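Local coordinates for putative amino acid binding protein (Streptococcus mutans, PDB 4C0R) that probably serves as the extracellular substrate-binding protein that captures glutathione, here seen as its disulfide, for import through the cystine ABC transporter TcyBC, at residues S88-P96 against D158-A167; L145-S153 against I170-L179. All coordinates share one frame; numbering follows the deposited sequence. Where two conformers were deposited one is given.

Interaction 1: residues S88-P96 against D158-A167; sequences SNPLVLVVP and DFKIFEKISA. With CD (cadmium ion), chain M; GDS (oxidized glutathione disulfide), chain C.
Asn89 and Ile165 meet where strand 91-96 begins and helix 164-173 starts. The backbone N of Ile165 gives a hydrogen bond to Asn89 OD1 (3.1 Å), in the amide plane and on a lone pair, so a side chain takes up one N-H of the first helical turn; Lys164 N bonds to Pro90 O beside it. CG of Asn89 stands opposite the backbone N (chi1 -165°), which lays the amide across CB of Glu163, with ND2 3.3 Å from that CB. Farther along, Val92 pairs with Phe162 and Val94 with Lys160 through antiparallel backbone bonds. On one face of the sheet Ala167 CB is wedged against Val92 CG2 (3.7 Å) and Val94 CG2 (3.8 Å); on the other, Leu93 CD1 reaches Phe159 CD2 (3.5 Å) and Ile161. This buried centre contrasts with partly exposed margins: the aliphatic part of Lys164 lies across Val92 CG1 while its NZ leaves for a salt bridge with Asp183, and Asp158 grips a cadmium ion with both carboxylate oxygens and bonds to Ser111. Glu163 OE1 sits over the centre of the Phe162 ring, while OE2 accepts from GDS N6 (2.9 Å) and from a water shared with Asn89 O. Lys160 NZ holds GDS OE6 (2.7 Å). An antiparallel strand pair running into a helix N terminus thus forms one wall of the glutathione disulfide pocket, in a family 3 solute-binding protein.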
loop_
_atom_site.group_PDB
_atom_site.type_symbol
_atom_site.label_atom_id
_atom_site.label_comp_id
_atom_site.label_asym_id
_atom_site.label_seq_id
_atom_site.Cartn_x
_atom_site.Cartn_y
_atom_site.Cartn_z
ATOM N N SER A 88 1.122 5.041 -8.609
ATOM C CA SER A 88 0.675 3.887 -9.347
ATOM C C SER A 88 1.605 2.725 -9.064
ATOM O O SER A 88 2.830 2.833 -9.251
ATOM C CB SER A 88 0.583 4.221 -10.845
ATOM O OG SER A 88 -0.044 3.138 -11.529
ATOM N N ASN A 89 1.063 1.591 -8.643
ATOM C CA ASN A 89 1.852 0.528 -8.069
ATOM C C ASN A 89 1.261 -0.827 -8.405
ATOM O O ASN A 89 0.429 -1.386 -7.667
ATOM C CB ASN A 89 1.873 0.731 -6.578
ATOM C CG ASN A 89 2.922 -0.057 -5.860
ATOM O OD1 ASN A 89 3.705 -0.773 -6.470
ATOM N ND2 ASN A 89 2.971 0.104 -4.541
ATOM N N PRO A 90 1.661 -1.406 -9.565
ATOM C CA PRO A 90 0.987 -2.608 -9.992
ATOM C C PRO A 90 1.415 -3.846 -9.241
ATOM O O PRO A 90 2.428 -3.862 -8.562
ATOM C CB PRO A 90 1.382 -2.713 -11.477
ATOM C CG PRO A 90 2.689 -2.145 -11.546
ATOM C CD PRO A 90 2.690 -0.978 -10.521
ATOM N N LEU A 91 0.604 -4.902 -9.343
ATOM C CA LEU A 91 0.889 -6.104 -8.616
ATOM C C LEU A 91 1.887 -6.990 -9.305
ATOM O O LEU A 91 1.965 -7.058 -10.552
ATOM C CB LEU A 91 -0.374 -6.948 -8.383
ATOM C CG LEU A 91 -1.363 -6.333 -7.443
ATOM C CD1 LEU A 91 -2.613 -7.224 -7.435
ATOM C CD2 LEU A 91 -0.766 -6.232 -6.073
ATOM N N VAL A 92 2.604 -7.724 -8.480
ATOM C CA VAL A 92 3.490 -8.805 -8.934
ATOM C C VAL A 92 3.291 -10.085 -8.092
ATOM O O VAL A 92 2.767 -10.069 -6.984
ATOM C CB VAL A 92 4.975 -8.443 -8.889
ATOM C CG1 VAL A 92 5.249 -7.321 -9.791
ATOM C CG2 VAL A 92 5.436 -8.126 -7.421
ATOM N N LEU A 93 3.706 -11.198 -8.682
ATOM C CA LEU A 93 3.817 -12.456 -8.062
ATOM C C LEU A 93 5.291 -12.632 -7.706
ATOM O O LEU A 93 6.154 -12.549 -8.568
ATOM C CB LEU A 93 3.399 -13.482 -9.127
ATOM C CG LEU A 93 3.206 -14.943 -8.924
ATOM C CD1 LEU A 93 2.439 -15.276 -7.655
ATOM C CD2 LEU A 93 2.468 -15.454 -10.166
ATOM N N VAL A 94 5.588 -12.845 -6.439
ATOM C CA VAL A 94 6.917 -13.100 -5.957
ATOM C C VAL A 94 7.065 -14.615 -5.766
ATOM O O VAL A 94 6.299 -15.225 -5.039
ATOM C CB VAL A 94 7.159 -12.444 -4.591
ATOM C CG1 VAL A 94 8.571 -12.710 -4.106
ATOM C CG2 VAL A 94 6.866 -10.932 -4.683
ATOM N N VAL A 95 8.046 -15.186 -6.441
ATOM C CA VAL A 95 8.303 -16.619 -6.428
ATOM C C VAL A 95 9.797 -16.842 -6.498
ATOM O O VAL A 95 10.555 -15.960 -6.904
ATOM C CB VAL A 95 7.677 -17.347 -7.669
ATOM C CG1 VAL A 95 6.124 -17.264 -7.654
ATOM C CG2 VAL A 95 8.264 -16.793 -8.953
ATOM N N PRO A 96 10.235 -18.039 -6.085
ATOM C CA PRO A 96 11.635 -18.394 -6.284
ATOM C C PRO A 96 11.978 -18.360 -7.754
ATOM O O PRO A 96 11.168 -18.620 -8.618
ATOM C CB PRO A 96 11.681 -19.835 -5.746
ATOM C CG PRO A 96 10.559 -19.926 -4.803
ATOM C CD PRO A 96 9.464 -19.109 -5.446
ATOM N N ASP A 158 4.866 -20.861 -1.015
ATOM C CA ASP A 158 5.280 -20.998 -2.391
ATOM C C ASP A 158 5.363 -19.700 -3.205
ATOM O O ASP A 158 6.118 -19.614 -4.159
ATOM C CB ASP A 158 4.301 -21.920 -3.113
ATOM C CG ASP A 158 4.211 -23.334 -2.488
ATOM O OD1 ASP A 158 5.226 -23.823 -1.960
ATOM O OD2 ASP A 158 3.098 -23.906 -2.578
ATOM N N PHE A 159 4.552 -18.712 -2.853
ATOM C CA PHE A 159 4.526 -17.459 -3.582
ATOM C C PHE A 159 3.947 -16.382 -2.684
ATOM O O PHE A 159 3.291 -16.725 -1.674
ATOM C CB PHE A 159 3.670 -17.543 -4.868
ATOM C CG PHE A 159 2.191 -17.686 -4.640
ATOM C CD1 PHE A 159 1.613 -18.927 -4.522
ATOM C CD2 PHE A 159 1.358 -16.577 -4.563
ATOM C CE1 PHE A 159 0.284 -19.063 -4.347
ATOM C CE2 PHE A 159 0.023 -16.688 -4.402
ATOM C CZ PHE A 159 -0.539 -17.965 -4.284
ATOM N N LYS A 160 4.136 -15.112 -3.077
ATOM C CA LYS A 160 3.436 -13.988 -2.420
ATOM C C LYS A 160 3.071 -12.962 -3.498
ATOM O O LYS A 160 3.917 -12.542 -4.268
ATOM C CB LYS A 160 4.321 -13.329 -1.356
ATOM C CG LYS A 160 3.740 -12.071 -0.700
ATOM C CD LYS A 160 2.469 -12.359 0.078
ATOM C CE LYS A 160 1.943 -11.096 0.738
ATOM N NZ LYS A 160 0.660 -11.322 1.433
ATOM N N ILE A 161 1.807 -12.570 -3.516
ATOM C CA ILE A 161 1.324 -11.505 -4.385
ATOM C C ILE A 161 1.301 -10.170 -3.621
ATOM O O ILE A 161 0.780 -10.079 -2.512
ATOM C CB ILE A 161 -0.072 -11.769 -4.950
ATOM C CG1 ILE A 161 -0.070 -13.066 -5.760
ATOM C CG2 ILE A 161 -0.552 -10.594 -5.797
ATOM C CD1 ILE A 161 -1.456 -13.509 -6.164
ATOM N N PHE A 162 1.967 -9.166 -4.168
ATOM C CA PHE A 162 1.943 -7.842 -3.555
ATOM C C PHE A 162 2.282 -6.799 -4.579
ATOM O O PHE A 162 2.728 -7.125 -5.691
ATOM C CB PHE A 162 2.969 -7.766 -2.394
ATOM C CG PHE A 162 2.620 -6.652 -1.399
ATOM C CD1 PHE A 162 1.500 -6.783 -0.570
ATOM C CD2 PHE A 162 3.323 -5.493 -1.374
ATOM C CE1 PHE A 162 1.117 -5.755 0.292
ATOM C CE2 PHE A 162 2.932 -4.446 -0.502
ATOM C CZ PHE A 162 1.821 -4.609 0.342
ATOM N N GLU A 163 2.131 -5.520 -4.221
ATOM C CA GLU A 163 2.588 -4.424 -5.100
ATOM C C GLU A 163 4.093 -4.525 -5.416
ATOM O O GLU A 163 4.889 -4.862 -4.565
ATOM C CB GLU A 163 2.293 -3.080 -4.440
ATOM C CG GLU A 163 0.849 -2.605 -4.542
ATOM C CD GLU A 163 -0.163 -3.241 -3.637
ATOM O OE1 GLU A 163 0.193 -3.922 -2.659
ATOM O OE2 GLU A 163 -1.325 -3.021 -3.948
ATOM N N LYS A 164 4.432 -4.194 -6.662
ATOM C CA LYS A 164 5.770 -4.268 -7.180
ATOM C C LYS A 164 6.772 -3.426 -6.420
ATOM O O LYS A 164 7.855 -3.880 -6.181
ATOM C CB LYS A 164 5.751 -3.797 -8.641
ATOM C CG LYS A 164 7.025 -4.057 -9.395
ATOM C CD LYS A 164 6.763 -3.971 -10.890
ATOM C CE LYS A 164 7.958 -4.527 -11.664
ATOM N NZ LYS A 164 7.712 -4.407 -13.103
ATOM N N ILE A 165 6.434 -2.185 -6.092
ATOM C CA ILE A 165 7.426 -1.292 -5.527
ATOM C C ILE A 165 7.964 -1.868 -4.192
ATOM O O ILE A 165 9.191 -1.969 -3.987
ATOM C CB ILE A 165 6.868 0.112 -5.361
ATOM C CG1 ILE A 165 6.577 0.794 -6.704
ATOM C CG2 ILE A 165 7.871 0.974 -4.549
ATOM C CD1 ILE A 165 5.747 2.025 -6.628
ATOM N N SER A 166 7.087 -2.324 -3.300
ATOM C CA SER A 166 7.564 -2.916 -2.066
ATOM C C SER A 166 8.245 -4.258 -2.291
ATOM O O SER A 166 9.248 -4.547 -1.686
ATOM C CB SER A 166 6.455 -3.092 -1.030
ATOM O OG SER A 166 6.081 -1.855 -0.476
ATOM N N ALA A 167 7.674 -5.077 -3.181
ATOM C CA ALA A 167 8.293 -6.382 -3.440
ATOM C C ALA A 167 9.744 -6.216 -3.875
ATOM O O ALA A 167 10.642 -6.886 -3.361
ATOM C CB ALA A 167 7.511 -7.150 -4.476
HETATM CD CD CD M . 4.097 -25.956 -1.955
HETATM C CD1 GDS C . -1.000 -7.059 10.199
HETATM N N2 GDS C . 0.167 -7.464 9.403
HETATM C CA2 GDS C . 1.145 -6.456 9.211
HETATM C C2 GDS C . 2.184 -6.244 10.255
HETATM O O2 GDS C . 2.772 -5.147 10.355
HETATM C CB2 GDS C . 1.201 -5.554 8.038
HETATM S SG2 GDS C . 0.030 -5.975 6.765
HETATM N N3 GDS C . 2.477 -7.352 11.140
HETATM C CA3 GDS C . 3.422 -7.166 12.240
HETATM C C3 GDS C . 2.524 -7.078 13.471
HETATM O OE3 GDS C . 2.882 -7.587 14.579
HETATM O OE4 GDS C . 1.393 -6.512 13.435
HETATM N N4 GDS C . 0.335 -5.693 3.548
HETATM C CA4 GDS C . 1.060 -6.928 3.369
HETATM C C4 GDS C . 0.136 -8.014 2.939
HETATM O OE5 GDS C . -0.978 -7.755 2.389
HETATM O OE6 GDS C . 0.543 -9.199 3.091
HETATM C C5 GDS C . 1.041 -4.553 4.044
HETATM O O5 GDS C . 2.248 -4.629 4.268
HETATM C CA5 GDS C . 0.186 -3.399 4.317
HETATM N N5 GDS C . -0.893 -3.131 3.458
HETATM C CB5 GDS C . 0.002 -3.113 5.771
HETATM S SG5 GDS C . -1.136 -4.339 6.471
HETATM C CA6 GDS C . -3.138 -3.143 -0.697
HETATM C C6 GDS C . -4.444 -2.710 -0.049
HETATM O OE7 GDS C . -5.091 -3.556 0.626
HETATM O OE8 GDS C . -4.864 -1.534 -0.168
HETATM N N6 GDS C . -2.717 -2.058 -1.604
HETATM C CB6 GDS C . -2.105 -3.453 0.325
HETATM C CG6 GDS C . -2.116 -2.359 1.416
HETATM C CD6 GDS C . -0.834 -2.517 2.206
HETATM O O6 GDS C . 0.284 -2.120 1.848
HETATM O O HOH W 1 4.120 -1.228 -2.241
HETATM O O HOH W 2 -1.869 -2.091 -6.378
HETATM O O HOH W 3 4.274 -25.080 0.473
HETATM O O HOH W 4 2.531 -26.782 -2.967
#

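Interaction 2: residues L145-S153 against I170-L179; sequences LAHQIRNVS and IIKEQGLDNL. With CD (cadmium ion), chain G; GDS (oxidized glutathione disulfide), chain C.
In the conformer given here, one of two, the guanidinium group of Arg150 has CD2 of Leu176 over one face, 3.9 Å above the plane and offset toward the rim, while the amide of Gln174 lies at its edge. The two flat groups are steeply turned, their planes 77° apart, and Gln174 OE1 comes 3.0 Å from Arg150 NH2. A bend at chi3 (-66°) swings the end of the arginine over the leucine at this partly exposed margin, a placement that remains tentative.

A second amide closes the far end of helix 145-153. Asn178 takes a bond from Ser153 OG at its OD1, the donor tilted out of the carbonyl plane, and returns one from ND2 to Ser153 O (3.1 Å), in the carbonyl plane of the serine and on a lone pair. Both polar atoms of the amide thus turn to a single residue, though the OG-OD1 distance of 2.5 Å is short enough to be read with caution.

Between these polar margins the interface is aliphatic. Ile149 projects into it: its CG2 touches Leu179 CD1 (3.6 Å) and Leu176 CD1 (3.7 Å), and its CD1 reaches Ile170 CD1. Leu145 CD2 meets that same Ile170 methyl (3.6 Å), and Leu179 CD2 packs against Val152 CG1 and the backbone of Ser153. Elsewhere on helix 145-153, His147 ND1 binds a cadmium ion and Gln148 NE2 donates to GDS OE6.

Helix 164-173 ends in a Schellman motif at Gly175, followed by a type I turn from Leu176 to Leu179. Together they bring the chain round into strand 179-183, making this a helix-to-strand connection packed on a neighbouring helix in the family 3 solute-binding fold.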
loop_
_atom_site.group_PDB
_atom_site.type_symbol
_atom_site.label_atom_id
_atom_site.label_comp_id
_atom_site.label_asym_id
_atom_site.label_seq_id
_atom_site.Cartn_x
_atom_site.Cartn_y
_atom_site.Cartn_z
ATOM N N LEU A 145 5.130 -7.869 5.787
ATOM C CA LEU A 145 5.377 -8.223 4.397
ATOM C C LEU A 145 6.765 -8.766 4.194
ATOM O O LEU A 145 6.951 -9.746 3.458
ATOM C CB LEU A 145 5.136 -6.992 3.557
ATOM C CG LEU A 145 5.445 -7.155 2.044
ATOM C CD1 LEU A 145 4.554 -8.193 1.359
ATOM C CD2 LEU A 145 5.411 -5.779 1.336
ATOM N N ALA A 146 7.778 -8.110 4.748
ATOM C CA ALA A 146 9.142 -8.610 4.560
ATOM C C ALA A 146 9.265 -10.039 5.111
ATOM O O ALA A 146 9.957 -10.851 4.549
ATOM C CB ALA A 146 10.136 -7.672 5.227
ATOM N N HIS A 147 8.600 -10.305 6.236
ATOM C CA HIS A 147 8.611 -11.611 6.881
ATOM C C HIS A 147 8.038 -12.639 5.878
ATOM O O HIS A 147 8.541 -13.746 5.752
ATOM C CB HIS A 147 7.753 -11.551 8.154
ATOM C CG HIS A 147 7.816 -12.779 9.012
ATOM N ND1 HIS A 147 8.845 -13.019 9.902
ATOM C CD2 HIS A 147 6.978 -13.847 9.108
ATOM C CE1 HIS A 147 8.632 -14.170 10.523
ATOM N NE2 HIS A 147 7.512 -14.698 10.053
ATOM N N GLN A 148 6.946 -12.265 5.216
ATOM C CA GLN A 148 6.274 -13.179 4.322
ATOM C C GLN A 148 7.125 -13.403 3.082
ATOM O O GLN A 148 7.234 -14.563 2.595
ATOM C CB GLN A 148 4.902 -12.674 3.927
ATOM C CG GLN A 148 3.906 -12.427 5.100
ATOM C CD GLN A 148 2.629 -11.823 4.564
ATOM O OE1 GLN A 148 2.025 -12.381 3.701
ATOM N NE2 GLN A 148 2.247 -10.668 5.068
ATOM N N ILE A 149 7.758 -12.346 2.580
ATOM C CA ILE A 149 8.626 -12.477 1.422
ATOM C C ILE A 149 9.837 -13.365 1.732
ATOM O O ILE A 149 10.170 -14.294 0.980
ATOM C CB ILE A 149 9.008 -11.112 0.836
ATOM C CG1 ILE A 149 7.759 -10.472 0.252
ATOM C CG2 ILE A 149 10.129 -11.236 -0.196
ATOM C CD1 ILE A 149 7.967 -9.081 -0.275
ATOM N N ARG A 150 10.462 -13.139 2.879
ATOM C CA ARG A 150 11.529 -14.032 3.324
ATOM C C ARG A 150 11.053 -15.490 3.455
ATOM O O ARG A 150 11.790 -16.405 3.138
ATOM C CB ARG A 150 12.099 -13.538 4.644
ATOM C CG ARG A 150 13.365 -14.220 5.065
ATOM C CD ARG A 150 13.893 -13.586 6.336
ATOM N NE ARG A 150 14.314 -12.218 6.106
ATOM C CZ ARG A 150 15.540 -11.918 5.709
ATOM N NH1 ARG A 150 16.435 -12.878 5.510
ATOM N NH2 ARG A 150 15.866 -10.659 5.518
ATOM N N ASN A 151 9.831 -15.721 3.926
ATOM C CA ASN A 151 9.286 -17.087 4.040
ATOM C C ASN A 151 9.184 -17.776 2.670
ATOM O O ASN A 151 9.325 -18.998 2.557
ATOM C CB ASN A 151 7.894 -17.095 4.628
ATOM C CG ASN A 151 7.896 -17.010 6.142
ATOM O OD1 ASN A 151 8.928 -17.211 6.802
ATOM N ND2 ASN A 151 6.738 -16.716 6.702
ATOM N N VAL A 152 8.929 -17.003 1.626
ATOM C CA VAL A 152 8.912 -17.604 0.280
ATOM C C VAL A 152 10.365 -17.975 -0.093
ATOM O O VAL A 152 10.619 -19.092 -0.591
ATOM C CB VAL A 152 8.280 -16.627 -0.775
ATOM C CG1 VAL A 152 8.407 -17.177 -2.224
ATOM C CG2 VAL A 152 6.830 -16.384 -0.465
ATOM N N SER A 153 11.306 -17.079 0.154
ATOM C CA SER A 153 12.722 -17.336 -0.119
ATOM C C SER A 153 13.143 -18.626 0.591
ATOM O O SER A 153 13.881 -19.446 0.036
ATOM C CB SER A 153 13.564 -16.157 0.360
ATOM O OG SER A 153 14.917 -16.290 0.013
ATOM N N ILE A 170 12.142 -4.688 -1.078
ATOM C CA ILE A 170 12.479 -5.659 -0.029
ATOM C C ILE A 170 13.435 -6.720 -0.553
ATOM O O ILE A 170 14.404 -7.030 0.096
ATOM C CB ILE A 170 11.216 -6.297 0.534
ATOM C CG1 ILE A 170 10.466 -5.287 1.370
ATOM C CG2 ILE A 170 11.577 -7.479 1.412
ATOM C CD1 ILE A 170 9.026 -5.688 1.663
ATOM N N ILE A 171 13.168 -7.268 -1.742
ATOM C CA ILE A 171 14.046 -8.279 -2.291
ATOM C C ILE A 171 15.438 -7.719 -2.480
ATOM O O ILE A 171 16.419 -8.418 -2.253
ATOM C CB ILE A 171 13.513 -8.788 -3.648
ATOM C CG1 ILE A 171 12.267 -9.669 -3.420
ATOM C CG2 ILE A 171 14.632 -9.481 -4.445
ATOM C CD1 ILE A 171 11.489 -9.885 -4.696
ATOM N N LYS A 172 15.551 -6.462 -2.898
ATOM C CA LYS A 172 16.870 -5.846 -3.137
ATOM C C LYS A 172 17.577 -5.560 -1.820
ATOM O O LYS A 172 18.718 -5.974 -1.600
ATOM C CB LYS A 172 16.693 -4.550 -3.929
ATOM C CG LYS A 172 17.978 -3.724 -4.056
ATOM C CD LYS A 172 17.789 -2.521 -4.955
ATOM N N GLU A 173 16.898 -4.847 -0.937
ATOM C CA GLU A 173 17.474 -4.415 0.339
ATOM C C GLU A 173 17.806 -5.568 1.284
ATOM O O GLU A 173 18.772 -5.473 2.054
ATOM C CB GLU A 173 16.540 -3.402 1.024
ATOM C CG GLU A 173 16.469 -2.107 0.260
ATOM C CD GLU A 173 15.631 -1.014 0.913
ATOM O OE1 GLU A 173 15.067 -1.228 1.989
ATOM O OE2 GLU A 173 15.546 0.080 0.292
ATOM N N GLN A 174 17.015 -6.652 1.254
ATOM C CA GLN A 174 17.268 -7.821 2.115
ATOM C C GLN A 174 18.098 -8.901 1.419
ATOM O O GLN A 174 18.358 -9.968 2.001
ATOM C CB GLN A 174 15.976 -8.444 2.611
ATOM C CG GLN A 174 15.074 -7.492 3.399
ATOM C CD GLN A 174 15.745 -6.948 4.611
ATOM O OE1 GLN A 174 16.281 -7.710 5.431
ATOM N NE2 GLN A 174 15.740 -5.613 4.758
ATOM N N GLY A 175 18.512 -8.639 0.192
ATOM C CA GLY A 175 19.422 -9.533 -0.509
ATOM C C GLY A 175 18.833 -10.919 -0.754
ATOM O O GLY A 175 19.541 -11.918 -0.711
ATOM N N LEU A 176 17.534 -10.965 -1.029
ATOM C CA LEU A 176 16.846 -12.219 -1.300
ATOM C C LEU A 176 17.026 -12.616 -2.761
ATOM O O LEU A 176 16.070 -12.565 -3.576
ATOM C CB LEU A 176 15.389 -12.069 -0.941
ATOM C CG LEU A 176 15.182 -11.565 0.502
ATOM C CD1 LEU A 176 13.722 -11.418 0.790
ATOM C CD2 LEU A 176 15.827 -12.494 1.532
ATOM N N ASP A 177 18.253 -13.050 -3.092
ATOM C CA ASP A 177 18.664 -13.206 -4.480
ATOM C C ASP A 177 18.135 -14.463 -5.133
ATOM O O ASP A 177 18.395 -14.708 -6.299
ATOM C CB ASP A 177 20.198 -13.241 -4.595
ATOM C CG ASP A 177 20.849 -13.985 -3.476
ATOM O OD1 ASP A 177 20.632 -15.217 -3.319
ATOM O OD2 ASP A 177 21.652 -13.346 -2.750
ATOM N N ASN A 178 17.382 -15.255 -4.400
ATOM C CA ASN A 178 16.778 -16.427 -5.020
ATOM C C ASN A 178 15.323 -16.177 -5.414
ATOM O O ASN A 178 14.615 -17.117 -5.759
ATOM C CB ASN A 178 16.864 -17.608 -4.083
ATOM C CG ASN A 178 15.897 -17.516 -2.955
ATOM O OD1 ASN A 178 15.682 -16.427 -2.379
ATOM N ND2 ASN A 178 15.272 -18.624 -2.645
ATOM N N LEU A 179 14.876 -14.921 -5.303
ATOM C CA LEU A 179 13.491 -14.579 -5.649
ATOM C C LEU A 179 13.441 -13.732 -6.888
ATOM O O LEU A 179 14.390 -12.989 -7.207
ATOM C CB LEU A 179 12.793 -13.806 -4.507
ATOM C CG LEU A 179 12.588 -14.553 -3.180
ATOM C CD1 LEU A 179 11.897 -13.660 -2.155
ATOM C CD2 LEU A 179 11.804 -15.833 -3.429
HETATM CD CD CD G . 10.494 -11.485 10.268
HETATM C CD1 GDS C . -1.000 -7.059 10.199
HETATM N N2 GDS C . 0.167 -7.464 9.403
HETATM C CA2 GDS C . 1.145 -6.456 9.211
HETATM C C2 GDS C . 2.184 -6.244 10.255
HETATM O O2 GDS C . 2.772 -5.147 10.355
HETATM C CB2 GDS C . 1.201 -5.554 8.038
HETATM S SG2 GDS C . 0.030 -5.975 6.765
HETATM N N3 GDS C . 2.477 -7.352 11.140
HETATM C CA3 GDS C . 3.422 -7.166 12.240
HETATM C C3 GDS C . 2.524 -7.078 13.471
HETATM O OE3 GDS C . 2.882 -7.587 14.579
HETATM O OE4 GDS C . 1.393 -6.512 13.435
HETATM N N4 GDS C . 0.335 -5.693 3.548
HETATM C CA4 GDS C . 1.060 -6.928 3.369
HETATM C C4 GDS C . 0.136 -8.014 2.939
HETATM O OE5 GDS C . -0.978 -7.755 2.389
HETATM O OE6 GDS C . 0.543 -9.199 3.091
HETATM C C5 GDS C . 1.041 -4.553 4.044
HETATM O O5 GDS C . 2.248 -4.629 4.268
HETATM C CA5 GDS C . 0.186 -3.399 4.317
HETATM N N5 GDS C . -0.893 -3.131 3.458
HETATM C CB5 GDS C . 0.002 -3.113 5.771
HETATM S SG5 GDS C . -1.136 -4.339 6.471
HETATM C CA6 GDS C . -3.138 -3.143 -0.697
HETATM C C6 GDS C . -4.444 -2.710 -0.049
HETATM O OE7 GDS C . -5.091 -3.556 0.626
HETATM O OE8 GDS C . -4.864 -1.534 -0.168
HETATM N N6 GDS C . -2.717 -2.058 -1.604
HETATM C CB6 GDS C . -2.105 -3.453 0.325
HETATM C CG6 GDS C . -2.116 -2.359 1.416
HETATM C CD6 GDS C . -0.834 -2.517 2.206
HETATM O O6 GDS C . 0.284 -2.120 1.848
HETATM O O HOH W 5 10.850 -9.584 8.570
HETATM O O HOH W 6 11.749 -12.886 9.052
#

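Of the four segments, 88-96 on strand 81-96 is met first from the N terminus; after 61 intervening residues, 158-167 returns to pair with it, closing the long loop of interaction 1. Helix 145-153 lies inside that loop, yet its partner 170-179 follows 158-167, so the two contacts cross along the chain instead of nesting. Interaction 2 closes a much shorter excursion of 16 residues, which includes strand 160-163. Helix 164-173 is shared, starting in interaction 1 and ending in interaction 2. The contacts also meet directly: Phe162 packs on Leu145, and Lys160 probably bonds to Gln148, joining sheet and helix beside the bound glutathione disulfide.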